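Local coordinates for kappa-carrageenase (Zobellia galactanivorans, PDB 5OCR), which probably hydrolyses the red-algal polysaccharide kappa-carrageenan, and is represented here by its family 16 glycoside hydrolase domain, a beta-jellyroll within a longer protein, at residues A[22-27]-A[95-100]; A[34-39]-A[59-64]; A[91-96]-A[232-237]; A[99-104]-A[204-209]. One frame throughout, in Å; residues are numbered along the deposited sequence. Where two conformers were deposited one is given.

Contact 1 of 4, residues A[22-27]-A[95-100]; sequences TIKWSA and QKFTYG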
# COMPACT_ATOMS: atom_id res chain seq x y z
N THR A 22 17.77 3.49 14.33
CA THR A 22 18.07 2.07 14.64
C THR A 22 17.15 1.14 13.89
O THR A 22 15.91 1.29 13.93
CB THR A 22 17.94 1.79 16.15
OG1 THR A 22 18.87 2.68 16.79
CG2 THR A 22 18.37 0.36 16.42
N ILE A 23 17.74 0.24 13.11
CA ILE A 23 16.94 -0.65 12.32
C ILE A 23 16.14 -1.59 13.22
O ILE A 23 16.63 -1.96 14.34
CB ILE A 23 17.77 -1.38 11.26
CG1 ILE A 23 16.78 -1.81 10.12
CG2 ILE A 23 18.64 -2.46 11.96
CD1 ILE A 23 17.30 -1.82 8.70
N LYS A 24 14.89 -1.89 12.80
CA LYS A 24 13.98 -2.75 13.55
C LYS A 24 13.73 -3.99 12.69
O LYS A 24 12.97 -3.94 11.70
CB LYS A 24 12.69 -1.98 13.86
CG LYS A 24 12.91 -0.73 14.75
CD LYS A 24 13.71 -0.97 16.04
CE LYS A 24 12.87 -1.53 17.16
NZ LYS A 24 13.64 -1.28 18.42
N TRP A 25 14.46 -5.09 13.00
CA TRP A 25 14.32 -6.32 12.28
C TRP A 25 12.93 -6.93 12.29
O TRP A 25 12.59 -7.61 11.34
CB TRP A 25 15.41 -7.31 12.71
CG TRP A 25 16.69 -6.84 12.10
CD1 TRP A 25 17.80 -6.19 12.74
CD2 TRP A 25 17.03 -6.88 10.67
NE1 TRP A 25 18.76 -5.88 11.83
CE2 TRP A 25 18.35 -6.25 10.54
CE3 TRP A 25 16.37 -7.37 9.50
CZ2 TRP A 25 19.00 -6.15 9.31
CZ3 TRP A 25 17.02 -7.21 8.24
CH2 TRP A 25 18.30 -6.64 8.16
N SER A 26 12.05 -6.57 13.25
CA SER A 26 10.68 -7.10 13.22
C SER A 26 9.83 -6.66 12.06
O SER A 26 8.75 -7.23 11.84
CB SER A 26 9.94 -6.76 14.52
OG SER A 26 10.10 -5.37 14.70
N ALA A 27 10.27 -5.65 11.28
CA ALA A 27 9.53 -5.43 10.04
C ALA A 27 10.51 -5.06 8.94
O ALA A 27 10.19 -4.31 8.00
CB ALA A 27 8.47 -4.28 10.17
N GLN A 95 4.36 -7.03 13.75
CA GLN A 95 4.76 -5.93 14.65
C GLN A 95 4.11 -4.58 14.20
O GLN A 95 4.09 -4.30 12.98
CB GLN A 95 6.28 -5.77 14.69
CG GLN A 95 6.74 -4.68 15.63
CD GLN A 95 6.38 -4.90 17.04
OE1 GLN A 95 6.52 -6.03 17.57
NE2 GLN A 95 5.89 -3.85 17.69
N LYS A 96 3.63 -3.79 15.15
CA LYS A 96 3.05 -2.43 14.83
C LYS A 96 4.05 -1.37 15.20
O LYS A 96 4.88 -1.54 16.13
CB LYS A 96 1.77 -2.21 15.67
CG LYS A 96 0.63 -3.12 15.18
CD LYS A 96 -0.54 -2.98 16.17
CE LYS A 96 -1.64 -4.04 15.88
NZ LYS A 96 -2.49 -3.64 14.72
N PHE A 97 3.96 -0.21 14.53
CA PHE A 97 4.83 0.90 14.84
C PHE A 97 3.99 2.17 14.71
O PHE A 97 3.01 2.20 14.07
CB PHE A 97 5.92 1.06 13.72
CG PHE A 97 6.81 -0.13 13.60
CD1 PHE A 97 8.03 -0.17 14.27
CD2 PHE A 97 6.39 -1.25 12.83
CE1 PHE A 97 8.83 -1.32 14.16
CE2 PHE A 97 7.18 -2.38 12.72
CZ PHE A 97 8.39 -2.41 13.39
N THR A 98 4.47 3.26 15.26
CA THR A 98 3.70 4.53 15.06
C THR A 98 4.66 5.48 14.35
O THR A 98 4.53 5.71 13.13
CB THR A 98 3.16 5.11 16.38
OG1 THR A 98 2.37 4.14 17.10
CG2 THR A 98 2.22 6.38 16.05
N TYR A 99 5.70 5.87 15.05
CA TYR A 99 6.59 6.85 14.46
C TYR A 99 7.87 6.13 14.02
O TYR A 99 8.20 5.13 14.56
CB TYR A 99 6.96 7.89 15.46
CG TYR A 99 5.78 8.61 16.00
CD1 TYR A 99 4.77 9.11 15.19
CD2 TYR A 99 5.75 8.89 17.36
CE1 TYR A 99 3.65 9.73 15.75
CE2 TYR A 99 4.68 9.55 17.93
CZ TYR A 99 3.64 9.97 17.11
OH TYR A 99 2.56 10.61 17.71
N GLY A 100 8.59 6.64 13.03
CA GLY A 100 9.79 5.97 12.58
C GLY A 100 10.04 6.32 11.12
O GLY A 100 9.42 7.28 10.60
O HOH W 1 6.72 -8.54 12.54

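Contact 2 of 4, residues A[34-39]-A[59-64]; sequences NDPDWA and KNVKIS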
# COMPACT_ATOMS: atom_id res chain seq x y z
N ASN A 34 14.74 -17.78 0.42
CA ASN A 34 13.59 -18.14 -0.37
C ASN A 34 12.36 -18.56 0.46
O ASN A 34 11.24 -18.33 -0.03
CB ASN A 34 13.91 -19.19 -1.42
CG ASN A 34 15.02 -18.75 -2.34
OD1 ASN A 34 14.99 -17.65 -2.94
ND2 ASN A 34 16.01 -19.63 -2.49
N ASP A 35 12.54 -19.08 1.67
CA ASP A 35 11.41 -19.45 2.55
C ASP A 35 10.90 -18.11 3.15
O ASP A 35 11.57 -17.55 3.92
CB ASP A 35 11.90 -20.32 3.75
CG ASP A 35 12.34 -21.74 3.34
OD1 ASP A 35 11.98 -22.16 2.22
OD2 ASP A 35 13.05 -22.41 4.16
N PRO A 36 9.72 -17.63 2.74
CA PRO A 36 9.14 -16.42 3.42
C PRO A 36 9.11 -16.58 4.89
O PRO A 36 8.76 -17.69 5.37
CB PRO A 36 7.71 -16.38 2.85
CG PRO A 36 7.82 -17.16 1.53
CD PRO A 36 8.75 -18.26 1.84
N ASP A 37 9.38 -15.48 5.62
CA ASP A 37 9.48 -15.53 7.04
C ASP A 37 8.09 -15.32 7.65
O ASP A 37 7.69 -14.18 8.00
CB ASP A 37 10.47 -14.47 7.51
CG ASP A 37 10.71 -14.50 8.99
OD1 ASP A 37 10.05 -15.25 9.72
OD2 ASP A 37 11.61 -13.80 9.41
N TRP A 38 7.30 -16.42 7.78
CA TRP A 38 5.93 -16.28 8.32
C TRP A 38 5.83 -16.07 9.82
O TRP A 38 4.74 -15.85 10.37
CB TRP A 38 5.05 -17.46 7.87
CG TRP A 38 4.98 -17.60 6.37
CD1 TRP A 38 5.27 -18.73 5.59
CD2 TRP A 38 4.50 -16.59 5.42
NE1 TRP A 38 5.01 -18.47 4.23
CE2 TRP A 38 4.58 -17.19 4.08
CE3 TRP A 38 4.05 -15.28 5.55
CZ2 TRP A 38 4.23 -16.47 2.93
CZ3 TRP A 38 3.76 -14.54 4.38
CH2 TRP A 38 3.78 -15.18 3.11
N ALA A 39 6.96 -16.13 10.52
CA ALA A 39 6.99 -15.63 11.94
C ALA A 39 6.90 -14.08 11.99
O ALA A 39 6.26 -13.47 12.88
CB ALA A 39 8.28 -16.08 12.62
N LYS A 59 0.05 -19.16 -2.49
CA LYS A 59 0.14 -19.28 -3.94
C LYS A 59 0.71 -18.03 -4.60
O LYS A 59 1.27 -18.11 -5.71
CB LYS A 59 -1.25 -19.61 -4.49
CG LYS A 59 -1.60 -21.05 -4.15
CD LYS A 59 -0.57 -21.94 -4.81
CE LYS A 59 -1.11 -23.33 -5.01
NZ LYS A 59 -1.65 -23.74 -3.69
N ASN A 60 0.64 -16.92 -3.88
CA ASN A 60 0.93 -15.61 -4.52
C ASN A 60 2.12 -14.82 -4.01
O ASN A 60 2.32 -13.63 -4.43
CB ASN A 60 -0.32 -14.77 -4.45
CG ASN A 60 -1.47 -15.39 -5.19
OD1 ASN A 60 -1.26 -16.25 -6.04
ND2 ASN A 60 -2.66 -14.94 -4.93
N VAL A 61 2.89 -15.42 -3.10
CA VAL A 61 4.15 -14.86 -2.58
C VAL A 61 5.29 -15.87 -2.91
O VAL A 61 5.16 -17.10 -2.65
CB VAL A 61 4.12 -14.53 -1.06
CG1 VAL A 61 5.49 -14.03 -0.55
CG2 VAL A 61 3.02 -13.56 -0.72
N LYS A 62 6.34 -15.43 -3.58
CA LYS A 62 7.44 -16.32 -3.87
C LYS A 62 8.65 -15.42 -3.69
O LYS A 62 8.59 -14.22 -4.00
CB LYS A 62 7.36 -16.73 -5.35
CG LYS A 62 8.62 -17.40 -5.91
CD LYS A 62 8.48 -17.76 -7.39
CE LYS A 62 9.83 -18.19 -7.94
NZ LYS A 62 9.81 -18.14 -9.43
N ILE A 63 9.74 -15.96 -3.21
CA ILE A 63 10.94 -15.09 -3.13
C ILE A 63 12.05 -15.84 -3.83
O ILE A 63 12.19 -17.08 -3.65
CB ILE A 63 11.32 -14.91 -1.69
CG1 ILE A 63 10.15 -14.22 -0.89
CG2 ILE A 63 12.61 -14.11 -1.62
CD1 ILE A 63 10.42 -14.17 0.59
N SER A 64 12.79 -15.14 -4.67
CA SER A 64 13.88 -15.75 -5.44
C SER A 64 15.08 -14.78 -5.60
O SER A 64 14.88 -13.62 -5.98
CB SER A 64 13.25 -16.08 -6.78
OG SER A 64 14.18 -16.63 -7.67
O HOH W 2 9.57 -18.61 -2.24

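Contact 3 of 4, residues A[91-96]-A[232-237]; sequences FKSYQK and PMNVTL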
# COMPACT_ATOMS: atom_id res chain seq x y z
N PHE A 91 2.62 -8.78 2.15
CA PHE A 91 3.43 -8.86 3.33
C PHE A 91 2.90 -7.87 4.34
O PHE A 91 2.90 -6.64 4.08
CB PHE A 91 4.89 -8.45 3.05
CG PHE A 91 5.65 -9.48 2.30
CD1 PHE A 91 6.15 -10.61 2.94
CD2 PHE A 91 5.92 -9.30 0.96
CE1 PHE A 91 6.88 -11.58 2.22
CE2 PHE A 91 6.68 -10.24 0.28
CZ PHE A 91 7.16 -11.40 0.91
N LYS A 92 2.37 -8.38 5.46
CA LYS A 92 1.85 -7.52 6.59
C LYS A 92 2.61 -7.86 7.83
O LYS A 92 2.59 -9.03 8.29
CB LYS A 92 0.37 -7.72 6.78
CG LYS A 92 -0.13 -6.78 7.92
CD LYS A 92 -1.61 -7.14 8.22
CE LYS A 92 -1.96 -6.27 9.46
NZ LYS A 92 -3.40 -6.61 9.82
N SER A 93 3.34 -6.90 8.40
CA SER A 93 4.11 -7.24 9.62
C SER A 93 3.18 -7.62 10.80
O SER A 93 2.13 -6.95 11.06
CB SER A 93 5.08 -6.14 10.04
OG SER A 93 4.36 -4.95 10.41
N TYR A 94 3.59 -8.60 11.59
CA TYR A 94 2.89 -8.74 12.87
C TYR A 94 3.14 -7.53 13.77
O TYR A 94 2.23 -7.09 14.52
CB TYR A 94 3.30 -10.02 13.60
CG TYR A 94 2.56 -11.20 13.08
CD1 TYR A 94 1.31 -11.52 13.55
CD2 TYR A 94 3.14 -12.01 12.12
CE1 TYR A 94 0.64 -12.63 13.04
CE2 TYR A 94 2.49 -13.10 11.61
CZ TYR A 94 1.24 -13.40 12.05
OH TYR A 94 0.59 -14.44 11.53
N GLN A 95 4.36 -7.03 13.75
CA GLN A 95 4.76 -5.93 14.65
C GLN A 95 4.11 -4.58 14.20
O GLN A 95 4.09 -4.30 12.98
CB GLN A 95 6.28 -5.77 14.69
CG GLN A 95 6.74 -4.68 15.63
CD GLN A 95 6.38 -4.90 17.04
OE1 GLN A 95 6.52 -6.03 17.57
NE2 GLN A 95 5.89 -3.85 17.69
N LYS A 96 3.63 -3.79 15.15
CA LYS A 96 3.05 -2.43 14.83
C LYS A 96 4.05 -1.37 15.20
O LYS A 96 4.88 -1.54 16.13
CB LYS A 96 1.77 -2.21 15.67
CG LYS A 96 0.63 -3.12 15.18
CD LYS A 96 -0.54 -2.98 16.17
CE LYS A 96 -1.64 -4.04 15.88
NZ LYS A 96 -2.49 -3.64 14.72
N PRO A 232 -0.95 2.83 16.45
CA PRO A 232 0.02 1.80 15.99
C PRO A 232 -0.46 1.17 14.68
O PRO A 232 -1.67 0.92 14.50
CB PRO A 232 -0.05 0.71 17.11
CG PRO A 232 -0.57 1.50 18.35
CD PRO A 232 -1.59 2.48 17.76
N MET A 233 0.47 1.04 13.73
CA MET A 233 0.14 0.57 12.37
C MET A 233 1.06 -0.57 11.97
O MET A 233 2.25 -0.59 12.34
CB MET A 233 0.41 1.73 11.38
CG MET A 233 -0.71 2.82 11.58
SD MET A 233 -0.33 4.29 10.59
CE MET A 233 1.08 4.95 11.42
N ASN A 234 0.52 -1.49 11.18
CA ASN A 234 1.27 -2.61 10.60
C ASN A 234 1.88 -2.22 9.27
O ASN A 234 1.31 -1.39 8.55
CB ASN A 234 0.43 -3.85 10.40
CG ASN A 234 -0.24 -4.30 11.69
OD1 ASN A 234 -1.27 -3.74 12.09
ND2 ASN A 234 0.32 -5.29 12.31
N VAL A 235 3.10 -2.73 9.08
CA VAL A 235 3.92 -2.34 7.87
C VAL A 235 3.53 -3.27 6.72
O VAL A 235 3.59 -4.49 6.88
CB VAL A 235 5.45 -2.43 8.12
CG1 VAL A 235 6.26 -2.11 6.79
CG2 VAL A 235 5.80 -1.48 9.26
N THR A 236 3.08 -2.71 5.57
CA THR A 236 2.33 -3.56 4.56
C THR A 236 2.88 -3.37 3.17
O THR A 236 3.03 -2.24 2.77
CB THR A 236 0.84 -3.27 4.62
OG1 THR A 236 0.43 -3.34 6.03
CG2 THR A 236 0.06 -4.39 3.80
N LEU A 237 3.16 -4.47 2.47
CA LEU A 237 3.41 -4.39 1.00
C LEU A 237 2.36 -5.28 0.34
O LEU A 237 2.22 -6.48 0.72
CB LEU A 237 4.79 -4.98 0.73
CG LEU A 237 6.01 -4.24 1.28
CD1 LEU A 237 7.18 -5.23 1.54
CD2 LEU A 237 6.38 -3.15 0.31
O HOH W 3 -3.54 -3.45 10.64
O HOH W 4 -3.43 -0.99 15.33
O HOH W 5 -2.46 -6.82 13.33

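Contact 4 of 4, residues A[99-104]-A[204-209]; sequences YGYFEA and GCEVNQ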
# COMPACT_ATOMS: atom_id res chain seq x y z
N TYR A 99 5.70 5.87 15.05
CA TYR A 99 6.59 6.85 14.46
C TYR A 99 7.87 6.13 14.02
O TYR A 99 8.20 5.13 14.56
CB TYR A 99 6.96 7.89 15.46
CG TYR A 99 5.78 8.61 16.00
CD1 TYR A 99 4.77 9.11 15.19
CD2 TYR A 99 5.75 8.89 17.36
CE1 TYR A 99 3.65 9.73 15.75
CE2 TYR A 99 4.68 9.55 17.93
CZ TYR A 99 3.64 9.97 17.11
OH TYR A 99 2.56 10.61 17.71
N GLY A 100 8.59 6.64 13.03
CA GLY A 100 9.79 5.97 12.58
C GLY A 100 10.04 6.32 11.12
O GLY A 100 9.42 7.28 10.60
N TYR A 101 10.90 5.55 10.49
CA TYR A 101 11.12 5.68 9.07
C TYR A 101 10.87 4.36 8.38
O TYR A 101 11.35 3.31 8.87
CB TYR A 101 12.59 6.11 8.82
CG TYR A 101 12.88 6.71 7.45
CD1 TYR A 101 13.02 8.09 7.31
CD2 TYR A 101 13.08 5.88 6.33
CE1 TYR A 101 13.25 8.63 6.06
CE2 TYR A 101 13.25 6.44 5.08
CZ TYR A 101 13.40 7.81 4.98
OH TYR A 101 13.68 8.37 3.74
N PHE A 102 10.15 4.40 7.24
CA PHE A 102 9.73 3.16 6.54
C PHE A 102 10.16 3.22 5.08
O PHE A 102 9.80 4.23 4.40
CB PHE A 102 8.21 3.02 6.62
CG PHE A 102 7.69 3.21 8.04
CD1 PHE A 102 7.46 2.08 8.84
CD2 PHE A 102 7.49 4.47 8.61
CE1 PHE A 102 7.13 2.23 10.18
CE2 PHE A 102 7.06 4.63 9.93
CZ PHE A 102 6.88 3.48 10.73
N GLU A 103 10.86 2.20 4.58
CA GLU A 103 11.35 2.30 3.20
C GLU A 103 11.26 0.97 2.52
O GLU A 103 11.50 -0.07 3.21
CB GLU A 103 12.87 2.68 3.35
CG GLU A 103 13.50 3.01 1.96
CD GLU A 103 14.97 3.47 2.08
OE1 GLU A 103 15.16 4.65 2.47
OE2 GLU A 103 15.88 2.64 1.81
N ALA A 104 10.90 0.95 1.23
CA ALA A 104 10.91 -0.26 0.45
C ALA A 104 11.39 0.04 -0.92
O ALA A 104 11.22 1.15 -1.45
CB ALA A 104 9.45 -0.82 0.46
N GLY A 204 10.04 5.96 0.45
CA GLY A 204 10.32 6.13 1.92
C GLY A 204 9.33 7.03 2.55
O GLY A 204 8.76 7.91 1.89
N CYS A 205 9.17 6.90 3.86
CA CYS A 205 8.28 7.80 4.60
C CYS A 205 8.84 7.98 6.01
O CYS A 205 9.06 6.93 6.74
CB CYS A 205 6.90 7.19 4.75
SG CYS A 205 5.64 8.32 5.36
N GLU A 206 8.93 9.24 6.42
CA GLU A 206 9.33 9.55 7.77
C GLU A 206 8.12 10.05 8.54
O GLU A 206 7.46 11.01 8.09
CB GLU A 206 10.46 10.59 7.65
CG GLU A 206 11.01 11.01 8.99
CD GLU A 206 12.05 12.12 8.81
OE1 GLU A 206 12.54 12.29 7.69
OE2 GLU A 206 12.50 12.74 9.82
N VAL A 207 7.80 9.43 9.69
CA VAL A 207 6.56 9.70 10.40
C VAL A 207 6.97 10.12 11.83
O VAL A 207 7.64 9.35 12.53
CB VAL A 207 5.65 8.45 10.54
CG1 VAL A 207 4.37 8.80 11.29
CG2 VAL A 207 5.33 7.89 9.15
N ASN A 208 6.59 11.32 12.23
CA ASN A 208 6.82 11.73 13.63
C ASN A 208 5.53 12.37 14.21
O ASN A 208 4.55 12.47 13.51
CB ASN A 208 8.08 12.64 13.77
CG ASN A 208 7.96 13.93 13.00
OD1 ASN A 208 6.98 14.71 13.16
ND2 ASN A 208 8.97 14.23 12.23
N GLN A 209 5.54 12.81 15.48
CA GLN A 209 4.29 13.34 16.05
C GLN A 209 3.81 14.58 15.37
O GLN A 209 2.64 14.92 15.50
CB GLN A 209 4.46 13.62 17.57
CG GLN A 209 5.55 14.64 17.81
CD GLN A 209 5.79 14.94 19.26
OE1 GLN A 209 4.89 14.90 20.10
NE2 GLN A 209 7.05 15.24 19.57

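Contact 1 of 4, residues A[22-27]-A[95-100]
Lys24 meets Phe97 through the root of its side chain: CB lies 3.9 Å from CE1 of Phe97, and the two side chains run past each other at a slant. Bends at chi2 and chi3 then lead the lysine away from the ring, toward a long, weak ion pair with Glu284. A lysine suits such a border, since its methylenes can lie against an aromatic group while its charge goes elsewhere. The carbonyl of Lys24 also receives the N-H of Ala27 (N to O 3.2 Å), in a turn where Ser26 and Ala27 both face the second segment.

Ser26 has OG between its own backbone N and carbonyl carbon (chi1 52°). There it touches CG of Gln95 at 3.6 Å and CZ of Phe97 at 3.7 Å; serine, being small, lets the backbones come close (CA of Ser26 to CA of Gln95 6.2 Å). Gln95 offers only its aliphatic part to Ser26, because its amide folds back and NE2 donates to Lys96 O, on a lone pair. No direct hydrogen bond joins the segments. Instead a water accepts from Gln95 N at 3.1 Å and donates to Ser26 O, the latter bond modelled unusually short and doubtful in detail.

Ala27 makes the tightest approach, its CB 3.4 Å from CE2 of Phe97. Alanine suits a place where its methyl, like the ring, also packs on Val235 and Val282. Phe97 is thus buried beneath the turn that follows strand 21-23, an arrangement consistent with the closing of one end of the hydrophobic interior of a GH16 beta-jellyroll sandwich.

Contact 2 of 4, residues A[34-39]-A[59-64]
Pro36 and Ile63 form the heart of the apolar contact, sliding past each other in opposite directions. CD1 of Ile63 lies 3.8 Å from CA and 4.1 Å from CG of Pro36, brought there by an extended outer chain (chi2 173°). Beside them, Val61 touches two partners with one methyl: its CG1 is 4.2 Å from CH2 of Trp38 and 4.4 Å from CG of Pro36. Trp38 is itself held against Pro36, whose CB stands 3.3 Å above the indole plane, offset toward the rim. Proline, a rigid apolar block in an irregular loop, can therefore serve the indole and the strand together. Behind Ile63 packs Phe31, a residue of a magnesium site.

The polar link runs through water. One molecule donates to Asn34 O and accepts from Ile63 N, each at 2.8 Å. Lys62 makes backbone bonds with Glu69 of strand 67-74, whereas the N-H of Ile63 is turned toward the loop.

Branched side chains fill one flank of strand 61-64 and a bridging water takes up a backbone group along it. The chemistry implies a loop laid against the strand by dispersion contacts, with the water joining the two backbones without extending the sheet.

Contact 3 of 4, residues A[91-96]-A[232-237]
Phe91 and Leu237 form a hydrogen-bonded antiparallel pair, binding in both directions at 2.7 Å between Phe91 N and Leu237 O and between Leu237 N and Phe91 O. This is the pairing of strands 86-97 and 233-241 in the beta-jellyroll. The axes of segments 91-93 and 233-237 approach to 4.7 Å, with N-to-C directions 161° apart, and Lys92 with Thr236 supplies the next, non-hydrogen-bonded pair. Ser93 N still donates to Val235 O, but the chain then turns a corner, where side chains fill in for backbone bonds.

Asn234 spans the corner. Its ND2 reaches Ser93 O at 2.8 Å, nearly along the C=O axis and with the acceptor in the amide plane, while its OD1 accepts from Lys96 NZ on a lone pair. An asparagine suits the place because its amide gives and receives at once. The extended chain of Lys92 crosses it, CE 3.4 Å from CG of Asn234, and carries NZ on to Asn46 O and Tyr122 OH. On the other side of the corner, CB of Lys96 rests on CB of Pro232 at 3.7 Å.

Further out, Val235 and Leu237 pack against strands 100-107 and 273-285 in the sandwich interior, and Phe91 meets Trp41 edge-to-face. At the corner itself the Ser93 hydroxyl bridges the gap: OG accepts from Val235 N at 2.9 Å and donates to Gln95 O at 2.7 Å.

Contact 4 of 4, residues A[99-104]-A[204-209]
Gly100 with Val207 and Phe102 with Cys205 are hydrogen-bonded pairs of antiparallel strands 100-104 and 204-207, whose axes come within 4.6 Å and are 171° apart in direction. Each pair is closed by two N-H to O bonds, among them Gly100 N to Val207 O at 2.9 Å and Cys205 N to Phe102 O at 2.8 Å. Gly100 has backbone angles (phi 153°, psi -164°) that call for glycine, since a CB would strike the carbonyl before it.

Just ahead of the strand, the Tyr99 ring lies over the chain where it leaves strand 200-207. Gln209 N stands 3.6 Å above one face, offset toward the rim, and Val207 CG1 meets the edge in plane, 3.9 Å from CD1 of Tyr99. The Tyr99 hydroxyl hydrogen-bonds to ND1 of His230.

On the side of Phe102, Cys205 and Val207, apolar groups enter the interior of the jellyroll sandwich and meet strands 115-122 and 134-144. Within that layer Phe102 CE2 lies 3.8 Å from Val207 CG2.

The other side carries polar residues whose ends are all engaged. Cys205 O stands 3.9 Å above one face of the Tyr101 ring, toward the rim, and CD1 of Tyr101 touches CB of Glu206 at 3.6 Å. Gly204, having no CB, accommodates the tyrosine hydroxyl, which bonds to Lys13 O. The buried carboxylate of Glu206 is satisfied by Tyr215 and Ser15, that of Glu103 by Tyr279 and Thr12.

How the contacts relate
Contacts 1, 3 and 4 cluster, contact 1 lying on the same side of the chain's centre as the other two and about 9 Å from each between centres. Segment 95-100 ties them together, sharing Gln95 and Lys96 with contact 3, and Tyr99 and Gly100 with contact 4, as the chain passes from strand 86-97 to strand 100-107. Phe97 packs on Val235 of contact 3 and Phe102 of contact 4, giving the three a continuous apolar interior. Contact 2 stands apart, about 25 Å from contact 4 between centres, but Val61 reaches Phe91 of contact 3. Along the chain, contact 2 is nested within contact 1 and contact 4 within contact 3, so segments far apart in sequence are brought together within the GH16 domain.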